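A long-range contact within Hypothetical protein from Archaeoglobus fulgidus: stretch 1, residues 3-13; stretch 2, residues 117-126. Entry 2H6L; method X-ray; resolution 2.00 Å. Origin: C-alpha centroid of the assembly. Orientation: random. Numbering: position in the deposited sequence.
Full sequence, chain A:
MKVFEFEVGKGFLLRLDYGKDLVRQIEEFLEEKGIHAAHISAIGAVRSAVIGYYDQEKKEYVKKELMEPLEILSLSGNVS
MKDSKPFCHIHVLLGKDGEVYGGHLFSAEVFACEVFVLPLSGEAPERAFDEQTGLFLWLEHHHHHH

Stretch 1, residues 3-13: VFEFEVGKGFL
Stretch 2 (117-126) VLPLSGEAPE

What fastens the two stretches most firmly? Two antiparallel backbone pairings do, each closed by a reciprocal pair of hydrogen bonds. At one, Phe 12 N donates to Val 117 O at 3.0 Å, and Val 117 N donates to Phe 12 O at 2.8 Å, the straighter bond at 170°. At the other, Glu 7 N donates to Ser 121 O and Ser 121 N to Glu 7 O, both at 3.0 Å. The CA atoms of Phe 12 and Val 117 lie 5.0 Å apart, those of Glu 7 and Ser 121 5.2 Å. Strands 10-13 and 117-119 run at 158°, nearly antiparallel. Backbones are extended at both pairings: phi/psi is -122/145 at Glu 7, -88/114 at Ser 121, -136/137 at Phe 12 and -117/124 at Val 117.

How is the space between these pairings bridged? Between them the register shifts by one residue; no direct backbone hydrogen bond joins the stretches there, and a water links them. This water accepts from Gly 9 N (2.7 Å) and donates to Lys 10 O (2.6 Å) and Pro 119 O (2.8 Å). Pro 119 has no amide hydrogen to offer; its ring, C-gamma endo, instead sets CD 3.5 Å from Lys 10 O. Gly 9 adopts phi/psi -154/-59. Beyond Glu 7, two more waters connect Glu 5 with Glu 123: one donates to Glu 5 O (2.9 Å) and accepts from Glu 123 N (2.7 Å), while the other donates to Glu 5 O (2.9 Å) and Glu 123 O (2.5 Å).

Why does Phe 6 dominate the packing? Its CA-to-CB bond points toward stretch 2, and chi1 -50° (m) with chi2 87° sets the ring against the 120-125 segment; stretch 2 covers 113 Å² of Phe 6. Leu 120 (m, t) places CB over one face, 4.0 Å from the ring centroid, in a CH-pi contact. At the ring edge, Phe 6 CZ meets Pro 125 CD at 3.7 Å and Phe 6 CD2 meets Gly 122 N at 3.6 Å. Gly 122, at phi/psi 163/-170, suits this tight passage: a CB there would fall 2.6 Å from Glu 5 O and 2.9 Å from Phe 6 CD2, clashing with both.

What completes the apolar seam? Phe 4, buried with chi1 -57° (m) and chi2 84°, receives Pro 125 CB over one ring face, 3.7 Å from the centroid and 14° off the normal. Proline offers a compact apolar ring for this CH-pi contact. Val 8 (m) brings CG1 to 3.9 Å from Leu 120 CD2. At the Phe 12-Val 117 pairing, Phe 12 (m, chi2 -79°) and Val 117 (t) project from the same face of the sheet, their CB atoms 4.0 Å apart, while Phe 12 CD2 reaches Pro 119 CD at 4.1 Å. The exposed Glu 5, Lys 10 and Glu 123 lead their charged ends away from the partner stretch. Altogether 740 Å² is buried, summed over both sides.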

# COMPACT_ATOMS: atom_id res chain seq x y z
N VAL A 3 -5.87 20.12 -4.55
CA VAL A 3 -5.00 19.82 -3.42
C VAL A 3 -5.74 20.00 -2.10
O VAL A 3 -6.35 21.04 -1.87
CB VAL A 3 -3.78 20.76 -3.41
CG1 VAL A 3 -2.88 20.41 -2.23
CG2 VAL A 3 -3.01 20.65 -4.72
N PHE A 4 -5.69 18.99 -1.25
CA PHE A 4 -6.32 19.07 0.07
C PHE A 4 -5.22 18.86 1.10
O PHE A 4 -4.58 17.81 1.13
CB PHE A 4 -7.40 18.00 0.21
CG PHE A 4 -8.47 18.08 -0.84
CD1 PHE A 4 -8.28 17.48 -2.08
CD2 PHE A 4 -9.63 18.80 -0.62
CE1 PHE A 4 -9.25 17.60 -3.08
CE2 PHE A 4 -10.60 18.93 -1.61
CZ PHE A 4 -10.41 18.33 -2.84
N GLU A 5 -5.02 19.87 1.94
CA GLU A 5 -3.97 19.82 2.95
C GLU A 5 -4.49 19.41 4.31
O GLU A 5 -5.59 19.82 4.71
CB GLU A 5 -3.29 21.18 3.03
CG GLU A 5 -2.02 21.21 3.89
CD GLU A 5 -1.33 22.56 3.84
OE1 GLU A 5 -1.38 23.21 2.78
OE2 GLU A 5 -0.72 22.96 4.86
N PHE A 6 -3.69 18.62 5.02
CA PHE A 6 -4.05 18.14 6.35
C PHE A 6 -2.84 18.02 7.28
O PHE A 6 -1.69 18.19 6.86
CB PHE A 6 -4.70 16.75 6.28
CG PHE A 6 -5.82 16.63 5.28
CD1 PHE A 6 -5.55 16.31 3.95
CD2 PHE A 6 -7.14 16.79 5.67
CE1 PHE A 6 -6.58 16.14 3.03
CE2 PHE A 6 -8.19 16.62 4.77
CZ PHE A 6 -7.91 16.29 3.44
N GLU A 7 -3.12 17.72 8.55
CA GLU A 7 -2.11 17.51 9.57
C GLU A 7 -2.39 16.11 10.09
O GLU A 7 -3.55 15.70 10.16
CB GLU A 7 -2.28 18.48 10.74
CG GLU A 7 -1.41 19.72 10.71
CD GLU A 7 -1.68 20.63 11.90
OE1 GLU A 7 -2.77 21.25 11.96
OE2 GLU A 7 -0.81 20.73 12.79
N VAL A 8 -1.35 15.37 10.44
CA VAL A 8 -1.53 14.03 10.97
C VAL A 8 -1.25 14.11 12.47
O VAL A 8 -0.49 14.96 12.92
CB VAL A 8 -0.57 13.03 10.31
CG1 VAL A 8 -0.84 12.96 8.81
CG2 VAL A 8 0.87 13.43 10.57
N GLY A 9 -1.88 13.22 13.24
CA GLY A 9 -1.68 13.22 14.68
C GLY A 9 -1.93 11.85 15.28
O GLY A 9 -1.04 11.27 15.91
N LYS A 10 -3.14 11.33 15.10
CA LYS A 10 -3.50 10.02 15.63
C LYS A 10 -3.26 8.90 14.62
O LYS A 10 -3.01 9.14 13.44
CB LYS A 10 -4.97 9.97 16.04
CG LYS A 10 -5.30 10.59 17.40
CD LYS A 10 -5.23 12.10 17.36
CE LYS A 10 -5.83 12.70 18.63
NZ LYS A 10 -7.26 12.32 18.79
N GLY A 11 -3.34 7.67 15.13
CA GLY A 11 -3.16 6.50 14.30
C GLY A 11 -3.99 5.39 14.91
O GLY A 11 -4.10 5.29 16.13
N PHE A 12 -4.56 4.54 14.08
CA PHE A 12 -5.39 3.44 14.58
C PHE A 12 -5.11 2.12 13.89
O PHE A 12 -4.95 2.06 12.67
CB PHE A 12 -6.87 3.76 14.38
CG PHE A 12 -7.35 4.93 15.17
CD1 PHE A 12 -7.65 4.80 16.52
CD2 PHE A 12 -7.54 6.17 14.55
CE1 PHE A 12 -8.12 5.88 17.25
CE2 PHE A 12 -8.02 7.26 15.28
CZ PHE A 12 -8.31 7.11 16.63
N LEU A 13 -5.05 1.06 14.69
CA LEU A 13 -4.88 -0.27 14.15
C LEU A 13 -6.16 -0.95 14.62
O LEU A 13 -6.52 -0.85 15.78
CB LEU A 13 -3.66 -0.97 14.75
CG LEU A 13 -2.28 -0.59 14.20
CD1 LEU A 13 -1.20 -1.42 14.91
CD2 LEU A 13 -2.24 -0.86 12.70
N VAL A 117 -5.55 2.88 10.11
CA VAL A 117 -6.30 4.08 9.75
C VAL A 117 -5.51 5.31 10.16
O VAL A 117 -5.14 5.45 11.33
CB VAL A 117 -7.67 4.10 10.44
CG1 VAL A 117 -8.40 5.39 10.08
CG2 VAL A 117 -8.48 2.89 10.02
N LEU A 118 -5.24 6.18 9.20
CA LEU A 118 -4.49 7.40 9.47
C LEU A 118 -5.42 8.58 9.23
O LEU A 118 -5.58 9.03 8.09
CB LEU A 118 -3.28 7.50 8.53
CG LEU A 118 -2.30 8.66 8.76
CD1 LEU A 118 -1.56 8.48 10.07
CD2 LEU A 118 -1.31 8.71 7.62
N PRO A 119 -6.07 9.07 10.30
CA PRO A 119 -6.99 10.20 10.15
C PRO A 119 -6.24 11.45 9.68
O PRO A 119 -5.08 11.67 10.04
CB PRO A 119 -7.59 10.36 11.54
CG PRO A 119 -6.50 9.85 12.44
CD PRO A 119 -6.02 8.62 11.70
N LEU A 120 -6.91 12.25 8.86
CA LEU A 120 -6.32 13.47 8.34
C LEU A 120 -7.17 14.65 8.82
O LEU A 120 -8.36 14.75 8.50
CB LEU A 120 -6.28 13.42 6.81
CG LEU A 120 -5.41 12.28 6.26
CD1 LEU A 120 -5.67 12.07 4.78
CD2 LEU A 120 -3.95 12.61 6.51
N SER A 121 -6.54 15.51 9.61
CA SER A 121 -7.20 16.69 10.17
C SER A 121 -7.11 17.90 9.22
O SER A 121 -6.03 18.43 8.96
CB SER A 121 -6.57 17.03 11.52
OG SER A 121 -7.01 18.28 12.02
N GLY A 122 -8.26 18.32 8.70
CA GLY A 122 -8.30 19.45 7.79
C GLY A 122 -9.64 19.40 7.08
O GLY A 122 -10.51 18.63 7.46
N GLU A 123 -9.82 20.21 6.04
CA GLU A 123 -11.08 20.19 5.31
C GLU A 123 -11.21 18.89 4.52
O GLU A 123 -10.41 18.62 3.64
CB GLU A 123 -11.17 21.39 4.36
CG GLU A 123 -11.13 22.72 5.07
CD GLU A 123 -12.20 22.83 6.15
OE1 GLU A 123 -13.33 22.36 5.90
OE2 GLU A 123 -11.92 23.39 7.23
N ALA A 124 -12.22 18.10 4.85
CA ALA A 124 -12.44 16.83 4.16
C ALA A 124 -12.96 17.02 2.74
O ALA A 124 -13.86 17.82 2.50
CB ALA A 124 -13.43 15.97 4.96
N PRO A 125 -12.38 16.28 1.78
CA PRO A 125 -12.86 16.42 0.41
C PRO A 125 -14.25 15.79 0.28
O PRO A 125 -14.54 14.77 0.91
CB PRO A 125 -11.80 15.70 -0.41
CG PRO A 125 -11.26 14.68 0.53
CD PRO A 125 -11.19 15.42 1.85
N GLU A 126 -15.10 16.43 -0.52
CA GLU A 126 -16.45 15.95 -0.74
C GLU A 126 -16.56 15.40 -2.15
O GLU A 126 -16.00 15.96 -3.10
CB GLU A 126 -17.45 17.10 -0.57
CG GLU A 126 -17.39 17.80 0.77
CD GLU A 126 -18.49 18.82 0.93
OE1 GLU A 126 -19.67 18.42 0.89
OE2 GLU A 126 -18.19 20.03 1.09
O HOH W 1 -7.69 21.69 5.46
O HOH W 2 -8.12 19.59 3.25
O HOH W 3 -3.01 11.20 11.80